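Local atomic coordinates of cellulase (Uncultured bacterium, PDB entry 3WX5), a protein that probably hydrolyses internal beta-1,4-glucosidic bonds in cellulose, as an endoglucanase of glycoside hydrolase family 12. Residues A120-W125 / T193-K198; E99-L104 / A199-A204; I79-H84 / S92-R97. All blocks are in the same frame, centred on the assembly; numbering follows the deposited sequence.

Contact 1 (A120-W125 / T193-K198); sequences AAYDLW and TQLDLK
The hydroxyl of Tyr122 hydrogen-bonds with Ser106 OG on strand 101-111; its ring meets Leu195 and Leu197 of the segment 193-198 through carbon alone. Two leucines receive it. Leu197 lays CD2 over one face of the ring, while its other methyl, CD1, stands 4.3 Å from Tyr122 CE2. Leu195 comes in obliquely on the CE1 side, with CD2 at 4.2 Å from Tyr122 CE1, and the two side chains run alongside in opposite senses. Leu195 reaches this place because its CG lies anti to its own backbone N (chi1 -175°), which carries CD2 toward the tyrosine. Further along strand 117-127, Leu124 also points toward Leu197, but more loosely. Between the two leucines the chain changes from edge strand to helix: Asp196 centres an inverse gamma turn and, as N-cap, bonds through OD1 to the backbone N of Ala199. Ser106 has a further role, since Gln194 and Leu195 both face it in a G1 beta bulge. The contact therefore joins the two sheets of the sandwich in its interior. All three touching residues are buried, and none of the distances is tight, which implies that their cohesion comes from dispersion and exclusion of water, with the one buried hydroxyl satisfied by a serine.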
ATOM      1  N   ALA A 120       4.317  -2.479  -7.701  1.00 10.58           N
ATOM      2  CA  ALA A 120       3.960  -1.152  -7.189  1.00 11.00           C
ATOM      3  C   ALA A 120       2.478  -1.227  -6.873  1.00 11.36           C
ATOM      4  O   ALA A 120       1.688  -1.595  -7.742  1.00 10.51           O
ATOM      5  CB  ALA A 120       4.218  -0.072  -8.283  1.00 10.22           C
ATOM      6  N   ALA A 121       2.112  -1.005  -5.610  1.00 11.34           N
ATOM      7  CA  ALA A 121       0.812  -1.456  -5.127  1.00  8.56           C
ATOM      8  C   ALA A 121       0.339  -0.657  -3.925  1.00  8.50           C
ATOM      9  O   ALA A 121       1.122  -0.364  -3.019  1.00 10.70           O
ATOM     10  CB  ALA A 121       0.838  -2.951  -4.797  1.00  9.15           C
ATOM     11  N   TYR A 122      -0.946  -0.314  -3.924  1.00  6.73           N
ATOM     12  CA  TYR A 122      -1.599   0.191  -2.704  1.00  8.72           C
ATOM     13  C   TYR A 122      -1.759  -0.998  -1.738  1.00  8.11           C
ATOM     14  O   TYR A 122      -1.868  -2.146  -2.173  1.00  9.33           O
ATOM     15  CB  TYR A 122      -2.979   0.725  -3.070  1.00  8.21           C
ATOM     16  CG  TYR A 122      -2.957   2.133  -3.618  1.00  8.87           C
ATOM     17  CD1 TYR A 122      -2.674   2.382  -4.963  1.00 11.06           C
ATOM     18  CD2 TYR A 122      -3.139   3.211  -2.778  1.00  9.66           C
ATOM     19  CE1 TYR A 122      -2.659   3.677  -5.452  1.00 12.44           C
ATOM     20  CE2 TYR A 122      -3.148   4.499  -3.259  1.00 11.94           C
ATOM     21  CZ  TYR A 122      -2.869   4.730  -4.588  1.00 13.75           C
ATOM     22  OH  TYR A 122      -2.860   6.021  -5.085  1.00 12.59           O
ATOM     23  N   ASP A 123      -1.875  -0.698  -0.452  1.00  8.66           N
ATOM     24  CA  ASP A 123      -2.073  -1.704   0.596  1.00  8.85           C
ATOM     25  C   ASP A 123      -2.965  -1.012   1.624  1.00 11.60           C
ATOM     26  O   ASP A 123      -2.571   0.021   2.167  1.00 10.83           O
ATOM     27  CB  ASP A 123      -0.684  -2.050   1.210  1.00  9.51           C
ATOM     28  CG  ASP A 123      -0.673  -3.401   1.899  1.00 10.84           C
ATOM     29  OD1 ASP A 123      -1.598  -4.163   1.622  1.00 12.82           O
ATOM     30  OD2 ASP A 123       0.278  -3.732   2.658  1.00 12.96           O
ATOM     31  N   LEU A 124      -4.219  -1.463   1.760  1.00  8.80           N
ATOM     32  CA  LEU A 124      -5.124  -0.861   2.747  1.00 11.52           C
ATOM     33  C   LEU A 124      -5.429  -1.895   3.823  1.00 11.88           C
ATOM     34  O   LEU A 124      -5.699  -3.061   3.511  1.00 10.59           O
ATOM     35  CB  LEU A 124      -6.448  -0.447   2.072  1.00 11.06           C
ATOM     36  CG  LEU A 124      -6.461   0.844   1.237  1.00 10.46           C
ATOM     37  CD1 LEU A 124      -5.575   0.722   0.021  1.00  9.08           C
ATOM     38  CD2 LEU A 124      -7.902   1.155   0.795  1.00 11.25           C
ATOM     39  N   TRP A 125      -5.554  -1.435   5.073  1.00  9.37           N
ATOM     40  CA  TRP A 125      -5.619  -2.357   6.199  1.00 11.61           C
ATOM     41  C   TRP A 125      -6.930  -2.093   6.944  1.00 11.22           C
ATOM     42  O   TRP A 125      -7.276  -0.938   7.211  1.00 10.65           O
ATOM     43  CB  TRP A 125      -4.417  -2.160   7.155  1.00 11.33           C
ATOM     44  CG  TRP A 125      -3.140  -2.775   6.662  1.00 11.62           C
ATOM     45  CD1 TRP A 125      -2.042  -2.121   6.163  1.00 11.69           C
ATOM     46  CD2 TRP A 125      -2.839  -4.175   6.591  1.00 10.91           C
ATOM     47  NE1 TRP A 125      -1.072  -3.034   5.823  1.00 14.69           N
ATOM     48  CE2 TRP A 125      -1.557  -4.300   6.015  1.00 14.15           C
ATOM     49  CE3 TRP A 125      -3.522  -5.332   6.978  1.00  8.63           C
ATOM     50  CZ2 TRP A 125      -0.909  -5.541   5.883  1.00 12.46           C
ATOM     51  CZ3 TRP A 125      -2.899  -6.572   6.794  1.00 11.90           C
ATOM     52  CH2 TRP A 125      -1.636  -6.665   6.174  1.00 10.98           C
ATOM     53  N   THR A 193      -4.704   8.956 -11.213  1.00 13.69           N
ATOM     54  CA  THR A 193      -5.226  10.266 -10.839  1.00 15.79           C
ATOM     55  C   THR A 193      -6.665  10.096 -10.365  1.00 14.60           C
ATOM     56  O   THR A 193      -7.518   9.569 -11.110  1.00 12.84           O
ATOM     57  CB  THR A 193      -5.204  11.220 -12.060  1.00 18.35           C
ATOM     58  OG1 THR A 193      -3.856  11.313 -12.531  1.00 22.75           O
ATOM     59  CG2 THR A 193      -5.697  12.615 -11.660  1.00 19.38           C
ATOM     60  N   GLN A 194      -6.890  10.456  -9.102  1.00 11.16           N
ATOM     61  CA  GLN A 194      -8.184  10.326  -8.455  1.00 13.57           C
ATOM     62  C   GLN A 194      -8.724   8.901  -8.583  1.00 13.32           C
ATOM     63  O   GLN A 194      -9.916   8.677  -8.888  1.00 11.65           O
ATOM     64  CB  GLN A 194      -9.171  11.360  -9.038  1.00 15.61           C
ATOM     65  CG  GLN A 194      -8.685  12.822  -8.831  1.00 17.04           C
ATOM     66  CD  GLN A 194      -9.486  13.846  -9.629  1.00 23.19           C
ATOM     67  OE1 GLN A 194      -8.919  14.712 -10.296  1.00 34.01           O
ATOM     68  NE2 GLN A 194     -10.786  13.701  -9.624  1.00 18.46           N
ATOM     69  N   LEU A 195      -7.874   7.941  -8.229  1.00 10.12           N
ATOM     70  CA  LEU A 195      -8.279   6.547  -8.254  1.00 10.50           C
ATOM     71  C   LEU A 195      -9.323   6.356  -7.191  1.00 10.46           C
ATOM     72  O   LEU A 195      -9.131   6.800  -6.047  1.00 12.34           O
ATOM     73  CB  LEU A 195      -7.082   5.626  -7.988  1.00  8.95           C
ATOM     74  CG  LEU A 195      -7.405   4.129  -8.115  1.00 12.67           C
ATOM     75  CD1 LEU A 195      -7.767   3.728  -9.590  1.00 12.96           C
ATOM     76  CD2 LEU A 195      -6.232   3.323  -7.619  1.00 14.89           C
ATOM     77  N   ASP A 196     -10.460   5.768  -7.570  1.00  9.00           N
ATOM     78  CA  ASP A 196     -11.554   5.567  -6.625  1.00 11.89           C
ATOM     79  C   ASP A 196     -11.305   4.334  -5.751  1.00 11.78           C
ATOM     80  O   ASP A 196     -11.652   3.212  -6.133  1.00 10.87           O
ATOM     81  CB  ASP A 196     -12.880   5.440  -7.379  1.00 11.99           C
ATOM     82  CG  ASP A 196     -14.074   5.288  -6.459  1.00 16.36           C
ATOM     83  OD1 ASP A 196     -13.910   5.180  -5.216  1.00 11.62           O
ATOM     84  OD2 ASP A 196     -15.208   5.307  -6.989  1.00 16.68           O
ATOM     85  N   LEU A 197     -10.652   4.533  -4.608  1.00 10.09           N
ATOM     86  CA  LEU A 197     -10.331   3.412  -3.714  1.00  8.11           C
ATOM     87  C   LEU A 197     -11.620   2.777  -3.131  1.00  9.12           C
ATOM     88  O   LEU A 197     -11.628   1.583  -2.824  1.00 10.31           O
ATOM     89  CB  LEU A 197      -9.411   3.866  -2.567  1.00 10.00           C
ATOM     90  CG  LEU A 197      -8.061   4.456  -3.017  1.00 10.41           C
ATOM     91  CD1 LEU A 197      -7.150   4.771  -1.842  1.00 11.70           C
ATOM     92  CD2 LEU A 197      -7.370   3.502  -4.027  1.00 14.18           C
ATOM     93  N   LYS A 198     -12.668   3.576  -2.926  0.50  2.00           N
ATOM     94  CA  LYS A 198     -13.915   3.053  -2.338  0.50  2.00           C
ATOM     95  C   LYS A 198     -14.529   1.991  -3.264  0.50  2.39           C
ATOM     96  O   LYS A 198     -15.142   1.039  -2.802  0.50  2.00           O
ATOM     97  CB  LYS A 198     -14.916   4.204  -2.128  0.50  2.00           C
ATOM     98  CG  LYS A 198     -16.203   3.849  -1.362  0.50  4.61           C
ATOM     99  CD  LYS A 198     -15.889   3.337   0.037  0.50  7.60           C
ATOM    100  CE  LYS A 198     -17.138   2.994   0.880  0.50 11.76           C
ATOM    101  NZ  LYS A 198     -18.477   3.088   0.199  0.50  7.83           N
TER

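Contact 2 (E99-L104 / A199-A204); sequences EAISRL and AFIDDA
Ile201 is the residue by which the helical turn 199-204 touches Ile101 and Leu104. The turn opens at Ala199, whose CA lies 8.6 Å from Leu104 CA; Ala199 O accepts Asp203 N at 3.0 Å, in the ordinary helical pattern. Phe200 turns from strand 101-111 to the other sheet, where it packs on Leu142 and Ile144 and meets the rings of Trp169 and Tyr183 edge-to-face. Ile201 then faces the strand. With CG1 beside the backbone N (chi1 -60°) and the chain extended beyond it, the methyl CD1 is pushed forward as the foremost point of the helix here. Leu104 CD2 meets Ile201 CD1 at 4.0 Å, the two side chains roughly perpendicular, and the end of Ile101 approaches the same methyl, CD1 to Ile201 CD1, at 4.3 Å. One methyl thus touches both residues, which are three apart on the strand, with the classic bulge of Ser102 and Arg103 opposite Thr242 lying between them. Asp202 follows, salt-bridged to Lys198, and Asp203 pairs with Arg207 and Tyr183 OH. Ala204 completes the turn, its N bonded to Phe200 O at 3.0 Å. Wedged in this way between strands of both sheets, the helix is the one expected beside the beta-jelly-roll sandwich of glycoside hydrolase family 12.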
ATOM      1  N   GLU A  99     -18.638   1.147   6.537  1.00 11.68           N
ATOM      2  CA  GLU A  99     -20.006   1.580   6.192  1.00 12.02           C
ATOM      3  C   GLU A  99     -20.158   3.120   6.365  1.00 12.12           C
ATOM      4  O   GLU A  99     -21.113   3.718   5.864  1.00 12.83           O
ATOM      5  CB  GLU A  99     -21.018   0.830   7.075  1.00 11.07           C
ATOM      6  CG  GLU A  99     -20.827   1.128   8.558  1.00 12.68           C
ATOM      7  CD  GLU A  99     -21.791   0.364   9.485  1.00 18.23           C
ATOM      8  OE1 GLU A  99     -22.835  -0.172   9.019  1.00 12.69           O
ATOM      9  OE2 GLU A  99     -21.511   0.338  10.700  1.00 17.01           O
ATOM     10  N   ALA A 100     -19.208   3.728   7.072  1.00 13.73           N
ATOM     11  CA  ALA A 100     -19.215   5.158   7.384  1.00 13.38           C
ATOM     12  C   ALA A 100     -18.277   5.960   6.451  1.00 13.34           C
ATOM     13  O   ALA A 100     -18.088   7.158   6.620  1.00 14.10           O
ATOM     14  CB  ALA A 100     -18.830   5.372   8.834  1.00 13.57           C
ATOM     15  N   ILE A 101     -17.718   5.305   5.438  1.00 12.29           N
ATOM     16  CA  ILE A 101     -16.945   6.032   4.422  1.00 13.21           C
ATOM     17  C   ILE A 101     -17.886   6.497   3.304  1.00 13.15           C
ATOM     18  O   ILE A 101     -18.615   5.671   2.754  1.00 16.45           O
ATOM     19  CB  ILE A 101     -15.866   5.132   3.790  1.00 14.28           C
ATOM     20  CG1 ILE A 101     -14.882   4.631   4.867  1.00 14.42           C
ATOM     21  CG2 ILE A 101     -15.136   5.868   2.645  1.00 14.38           C
ATOM     22  CD1 ILE A 101     -13.878   3.581   4.331  1.00 20.76           C
ATOM     23  N   SER A 102     -17.854   7.784   2.949  1.00 13.96           N
ATOM     24  CA  SER A 102     -18.603   8.250   1.760  1.00 15.48           C
ATOM     25  C   SER A 102     -17.775   8.190   0.485  1.00 14.97           C
ATOM     26  O   SER A 102     -18.234   7.660  -0.518  1.00 15.33           O
ATOM     27  CB  SER A 102     -19.187   9.657   1.917  1.00 16.99           C
ATOM     28  OG  SER A 102     -18.166  10.606   2.155  1.00 27.41           O
ATOM     29  N   ARG A 103     -16.549   8.705   0.541  1.00 15.03           N
ATOM     30  CA  ARG A 103     -15.664   8.739  -0.635  1.00 13.73           C
ATOM     31  C   ARG A 103     -14.216   8.496  -0.222  1.00 13.58           C
ATOM     32  O   ARG A 103     -13.763   8.990   0.814  1.00 13.93           O
ATOM     33  CB  ARG A 103     -15.743  10.093  -1.350  1.00 16.15           C
ATOM     34  CG  ARG A 103     -17.034  10.303  -2.159  1.00 26.06           C
ATOM     35  CD  ARG A 103     -17.121  11.747  -2.736  1.00 40.88           C
ATOM     36  NE  ARG A 103     -17.655  12.716  -1.763  1.00 50.68           N
ATOM     37  CZ  ARG A 103     -17.790  14.030  -1.974  1.00 55.48           C
ATOM     38  NH1 ARG A 103     -17.411  14.573  -3.126  1.00 57.52           N
ATOM     39  NH2 ARG A 103     -18.287  14.812  -1.019  1.00 54.19           N
ATOM     40  N   LEU A 104     -13.446   7.932  -1.144  1.00 11.27           N
ATOM     41  CA  LEU A 104     -12.026   7.746  -0.906  1.00 10.28           C
ATOM     42  C   LEU A 104     -11.285   7.661  -2.216  1.00 10.71           C
ATOM     43  O   LEU A 104     -11.542   6.769  -3.024  1.00 11.89           O
ATOM     44  CB  LEU A 104     -11.796   6.480  -0.090  1.00  9.56           C
ATOM     45  CG  LEU A 104     -10.319   6.211   0.218  1.00 11.58           C
ATOM     46  CD1 LEU A 104      -9.687   7.373   1.059  1.00  9.70           C
ATOM     47  CD2 LEU A 104     -10.156   4.833   0.940  1.00 12.64           C
ATOM     48  N   ALA A 199     -14.322   2.135  -4.569  1.00  8.38           N
ATOM     49  CA  ALA A 199     -14.878   1.128  -5.512  1.00  8.25           C
ATOM     50  C   ALA A 199     -14.330  -0.253  -5.160  1.00  9.83           C
ATOM     51  O   ALA A 199     -15.080  -1.246  -5.151  1.00 12.48           O
ATOM     52  CB  ALA A 199     -14.549   1.483  -6.957  1.00 10.48           C
ATOM     53  N   PHE A 200     -13.026  -0.336  -4.871  1.00  9.51           N
ATOM     54  CA  PHE A 200     -12.425  -1.627  -4.497  1.00  9.23           C
ATOM     55  C   PHE A 200     -12.948  -2.139  -3.177  1.00 10.17           C
ATOM     56  O   PHE A 200     -13.219  -3.327  -3.019  1.00 11.33           O
ATOM     57  CB  PHE A 200     -10.884  -1.522  -4.455  1.00 10.45           C
ATOM     58  CG  PHE A 200     -10.280  -1.100  -5.758  1.00  8.18           C
ATOM     59  CD1 PHE A 200     -10.158   0.248  -6.073  1.00  8.42           C
ATOM     60  CD2 PHE A 200     -10.021  -2.051  -6.760  1.00  8.07           C
ATOM     61  CE1 PHE A 200      -9.697   0.679  -7.309  1.00  7.91           C
ATOM     62  CE2 PHE A 200      -9.480  -1.639  -7.975  1.00 11.73           C
ATOM     63  CZ  PHE A 200      -9.325  -0.264  -8.257  1.00 12.56           C
ATOM     64  N   ILE A 201     -12.991  -1.253  -2.186  1.00  9.93           N
ATOM     65  CA  ILE A 201     -13.582  -1.593  -0.933  1.00  9.93           C
ATOM     66  C   ILE A 201     -14.990  -2.168  -1.059  1.00 10.47           C
ATOM     67  O   ILE A 201     -15.275  -3.238  -0.511  1.00 12.74           O
ATOM     68  CB  ILE A 201     -13.596  -0.379   0.028  1.00  8.69           C
ATOM     69  CG1 ILE A 201     -12.152   0.088   0.260  1.00 11.15           C
ATOM     70  CG2 ILE A 201     -14.271  -0.786   1.316  1.00  9.03           C
ATOM     71  CD1 ILE A 201     -12.006   1.339   1.222  1.00  9.34           C
ATOM     72  N   ASP A 202     -15.849  -1.508  -1.839  1.00  9.67           N
ATOM     73  CA  ASP A 202     -17.240  -1.945  -1.971  1.00 10.23           C
ATOM     74  C   ASP A 202     -17.319  -3.279  -2.714  1.00 11.82           C
ATOM     75  O   ASP A 202     -18.196  -4.086  -2.429  1.00 10.60           O
ATOM     76  CB  ASP A 202     -18.090  -0.885  -2.708  1.00 10.80           C
ATOM     77  CG  ASP A 202     -18.452   0.313  -1.820  1.00 14.88           C
ATOM     78  OD1 ASP A 202     -18.094   0.309  -0.619  1.00 13.71           O
ATOM     79  OD2 ASP A 202     -19.013   1.302  -2.351  1.00 14.67           O
ATOM     80  N   ASP A 203     -16.384  -3.528  -3.636  1.00 10.16           N
ATOM     81  CA  ASP A 203     -16.374  -4.826  -4.340  1.00 11.59           C
ATOM     82  C   ASP A 203     -15.991  -5.931  -3.357  1.00 11.69           C
ATOM     83  O   ASP A 203     -16.615  -6.998  -3.313  1.00  9.92           O
ATOM     84  CB  ASP A 203     -15.406  -4.787  -5.531  1.00 10.51           C
ATOM     85  CG  ASP A 203     -15.285  -6.134  -6.226  1.00 14.19           C
ATOM     86  OD1 ASP A 203     -16.160  -6.466  -7.072  1.00 12.85           O
ATOM     87  OD2 ASP A 203     -14.368  -6.900  -5.864  1.00 13.88           O
ATOM     88  N   ALA A 204     -14.949  -5.679  -2.559  1.00 11.20           N
ATOM     89  CA  ALA A 204     -14.552  -6.643  -1.526  1.00 10.95           C
ATOM     90  C   ALA A 204     -15.681  -6.914  -0.516  1.00 11.93           C
ATOM     91  O   ALA A 204     -15.896  -8.070  -0.109  1.00 13.01           O
ATOM     92  CB  ALA A 204     -13.297  -6.141  -0.797  1.00 10.21           C
TER

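Contact 3 (I79-H84 / S92-R97); sequences IYLGCH and SGLPLR
Apolar packing between Leu81 and Leu94 carries much of this contact. One side chain is laid across the other, and Leu81 CD2 lies 3.9 Å from Leu94 CD1. The torsion of Leu81, with CG anti to the backbone N (chi1 180°), brings the branch over Ser92 as well, its CD2 resting 3.8 Å from Ser92 O. Leu94 CD1 also sits against the backbone of Gly82, 3.9 Å from its CA. A side chain at Gly82 would collide with that methyl, and at this phi/psi a CB would also press on the carbonyl O of Leu81, so the position suits glycine alone. In the fold, these turns lie where the chain leaves strand 78-80 of the larger sheet and returns through strand 96-97, both paired with strand 215-225. The polar part belongs to Ser92, whose OG accepts a bond from Leu94 N at 2.9 Å and 158°, an ST turn that bends the chain round Gly93. The same OG touches Gly82 CA at 3.6 Å. Replacing Ser92 by an alanine would probably leave Leu94 N without this acceptor and let the turn, with the leucine it carries against Gly82, shift. Sulfur supplies the last kind of contact: Cys83, disulfide-bonded to Cys88, sets SG 4.2 Å from Leu94 O and 4.3 Å from CD of Pro95, which follows a cis peptide bond.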
ATOM      1  N   ILE A  79       4.348   4.856   1.603  1.00 12.55           N
ATOM      2  CA  ILE A  79       3.868   6.089   2.195  1.00 12.59           C
ATOM      3  C   ILE A  79       2.398   5.851   2.562  1.00 13.74           C
ATOM      4  O   ILE A  79       1.712   5.051   1.915  1.00 12.21           O
ATOM      5  CB  ILE A  79       4.003   7.294   1.226  1.00 11.46           C
ATOM      6  CG1 ILE A  79       3.466   8.575   1.875  1.00 11.34           C
ATOM      7  CG2 ILE A  79       3.396   7.007  -0.185  1.00 11.21           C
ATOM      8  CD1 ILE A  79       3.967   9.879   1.180  1.00 13.68           C
ATOM      9  N   TYR A  80       1.948   6.462   3.651  1.00 11.31           N
ATOM     10  CA  TYR A  80       0.580   6.201   4.096  1.00 12.96           C
ATOM     11  C   TYR A  80      -0.102   7.376   4.767  1.00 13.98           C
ATOM     12  O   TYR A  80       0.547   8.251   5.372  1.00 12.43           O
ATOM     13  CB  TYR A  80       0.502   4.935   4.977  1.00 12.40           C
ATOM     14  CG  TYR A  80       1.098   5.045   6.361  1.00 11.22           C
ATOM     15  CD1 TYR A  80       0.309   5.418   7.446  1.00 14.97           C
ATOM     16  CD2 TYR A  80       2.393   4.597   6.619  1.00 14.22           C
ATOM     17  CE1 TYR A  80       0.846   5.484   8.741  1.00 16.11           C
ATOM     18  CE2 TYR A  80       2.928   4.623   7.913  1.00 17.53           C
ATOM     19  CZ  TYR A  80       2.148   5.076   8.967  1.00 17.69           C
ATOM     20  OH  TYR A  80       2.659   5.087  10.252  1.00 16.05           O
ATOM     21  N   LEU A  81      -1.433   7.319   4.707  1.00 13.64           N
ATOM     22  CA  LEU A  81      -2.324   8.079   5.561  1.00 15.10           C
ATOM     23  C   LEU A  81      -3.004   7.121   6.530  1.00 16.34           C
ATOM     24  O   LEU A  81      -3.380   6.011   6.146  1.00 13.98           O
ATOM     25  CB  LEU A  81      -3.396   8.733   4.691  1.00 15.19           C
ATOM     26  CG  LEU A  81      -4.381   9.557   5.528  1.00 16.94           C
ATOM     27  CD1 LEU A  81      -4.146  11.031   5.357  1.00 23.70           C
ATOM     28  CD2 LEU A  81      -5.792   9.172   5.134  1.00 18.96           C
ATOM     29  N   GLY A  82      -3.128   7.527   7.792  1.00 13.36           N
ATOM     30  CA  GLY A  82      -3.811   6.702   8.779  1.00 13.05           C
ATOM     31  C   GLY A  82      -2.858   6.060   9.792  1.00 14.09           C
ATOM     32  O   GLY A  82      -1.853   6.672  10.183  1.00 15.97           O
ATOM     33  N   CYS A  83      -3.212   4.852  10.231  1.00 12.96           N
ATOM     34  CA  CYS A  83      -2.571   4.159  11.346  1.00 14.70           C
ATOM     35  C   CYS A  83      -2.027   2.798  10.901  1.00 16.49           C
ATOM     36  O   CYS A  83      -2.793   1.880  10.593  1.00 13.65           O
ATOM     37  CB  CYS A  83      -3.553   3.970  12.510  1.00 18.18           C
ATOM     38  SG  CYS A  83      -4.334   5.523  13.118  1.00 24.23           S
ATOM     39  N   HIS A  84      -0.698   2.715  10.855  1.00 15.04           N
ATOM     40  CA  HIS A  84       0.047   1.533  10.468  1.00 15.36           C
ATOM     41  C   HIS A  84       0.622   0.881  11.723  1.00 15.00           C
ATOM     42  O   HIS A  84       1.568   1.410  12.315  1.00 15.80           O
ATOM     43  CB  HIS A  84       1.191   1.976   9.530  1.00 15.71           C
ATOM     44  CG  HIS A  84       2.056   0.861   9.052  1.00 16.00           C
ATOM     45  ND1 HIS A  84       1.770   0.130   7.916  1.00 13.38           N
ATOM     46  CD2 HIS A  84       3.217   0.362   9.542  1.00 15.75           C
ATOM     47  CE1 HIS A  84       2.676  -0.821   7.772  1.00 17.90           C
ATOM     48  NE2 HIS A  84       3.579  -0.687   8.733  1.00 17.06           N
ATOM     49  N   SER A  92      -5.792  12.190  10.418  1.00 12.36           N
ATOM     50  CA  SER A  92      -6.022  11.391   9.196  1.00 13.85           C
ATOM     51  C   SER A  92      -7.501  11.155   8.905  1.00 15.43           C
ATOM     52  O   SER A  92      -7.892  10.898   7.752  1.00 15.02           O
ATOM     53  CB  SER A  92      -5.316  10.040   9.298  1.00 11.51           C
ATOM     54  OG  SER A  92      -6.002   9.192  10.207  1.00 13.25           O
ATOM     55  N   GLY A  93      -8.327  11.271   9.944  1.00 16.15           N
ATOM     56  CA  GLY A  93      -9.733  10.881   9.848  1.00 19.38           C
ATOM     57  C   GLY A  93      -9.961   9.380   9.946  1.00 18.39           C
ATOM     58  O   GLY A  93     -11.097   8.909   9.802  1.00 18.23           O
ATOM     59  N   LEU A  94      -8.882   8.625  10.148  1.00 16.47           N
ATOM     60  CA  LEU A  94      -8.987   7.184  10.388  1.00 15.31           C
ATOM     61  C   LEU A  94      -8.587   6.841  11.828  1.00 17.52           C
ATOM     62  O   LEU A  94      -7.862   7.609  12.461  1.00 16.17           O
ATOM     63  CB  LEU A  94      -8.126   6.402   9.381  1.00 16.76           C
ATOM     64  CG  LEU A  94      -8.380   6.685   7.893  1.00 14.57           C
ATOM     65  CD1 LEU A  94      -7.223   6.071   7.056  1.00 13.48           C
ATOM     66  CD2 LEU A  94      -9.725   6.106   7.446  1.00 13.21           C
ATOM     67  N   PRO A  95      -9.029   5.679  12.340  1.00 16.48           N
ATOM     68  CA  PRO A  95      -9.810   4.701  11.596  1.00 16.63           C
ATOM     69  C   PRO A  95     -11.282   5.116  11.467  1.00 18.61           C
ATOM     70  O   PRO A  95     -11.790   5.917  12.260  1.00 17.30           O
ATOM     71  CB  PRO A  95      -9.667   3.420  12.430  1.00 16.62           C
ATOM     72  CG  PRO A  95      -9.423   3.892  13.805  1.00 21.82           C
ATOM     73  CD  PRO A  95      -8.590   5.150  13.649  1.00 18.76           C
ATOM     74  N   LEU A  96     -11.930   4.621  10.424  1.00 15.58           N
ATOM     75  CA  LEU A  96     -13.308   4.968  10.112  1.00 14.52           C
ATOM     76  C   LEU A  96     -13.964   3.706   9.594  1.00 13.97           C
ATOM     77  O   LEU A  96     -13.367   2.974   8.788  1.00 12.66           O
ATOM     78  CB  LEU A  96     -13.343   6.031   9.025  1.00 12.74           C
ATOM     79  CG  LEU A  96     -14.742   6.470   8.578  1.00 18.81           C
ATOM     80  CD1 LEU A  96     -15.452   7.218   9.722  1.00 15.59           C
ATOM     81  CD2 LEU A  96     -14.642   7.370   7.347  1.00 22.98           C
ATOM     82  N   ARG A  97     -15.183   3.434  10.053  1.00 12.81           N
ATOM     83  CA  ARG A  97     -15.848   2.204   9.662  1.00 13.07           C
ATOM     84  C   ARG A  97     -16.098   2.200   8.161  1.00 11.66           C
ATOM     85  O   ARG A  97     -16.469   3.225   7.586  1.00 11.28           O
ATOM     86  CB  ARG A  97     -17.176   2.071  10.410  1.00 13.20           C
ATOM     87  CG  ARG A  97     -17.240   0.802  11.168  1.00 14.37           C
ATOM     88  CD  ARG A  97     -18.348   0.780  12.186  1.00 17.60           C
ATOM     89  NE  ARG A  97     -18.165  -0.382  13.050  1.00 17.92           N
ATOM     90  CZ  ARG A  97     -18.705  -0.477  14.251  1.00 20.23           C
ATOM     91  NH1 ARG A  97     -19.489   0.501  14.674  1.00 17.21           N
ATOM     92  NH2 ARG A  97     -18.479  -1.549  15.005  1.00 18.80           N
TER

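How the contacts relate
Contacts 1 and 2 share helix 197-206 and have centres about 11 Å apart. They touch directly: Leu197 CB lies 3.6 Å from Leu104 O, and Lys198 CE 3.6 Å from Ile101 O. Both segments of contact 1 fall between those of contact 2 in the chain. Contact 3 closes before either opens; its centre is about 14 Å from that of contact 2, and Leu96 CD2 meets Ile101 CG1 at 3.7 Å. Contacts 1 and 3 stay about 5 Å apart at their nearest atoms but reach the same larger sheet. In family 12 enzymes the substrate cleft runs across the concave face of the larger sheet; contact 1 probably packs against the opposite face.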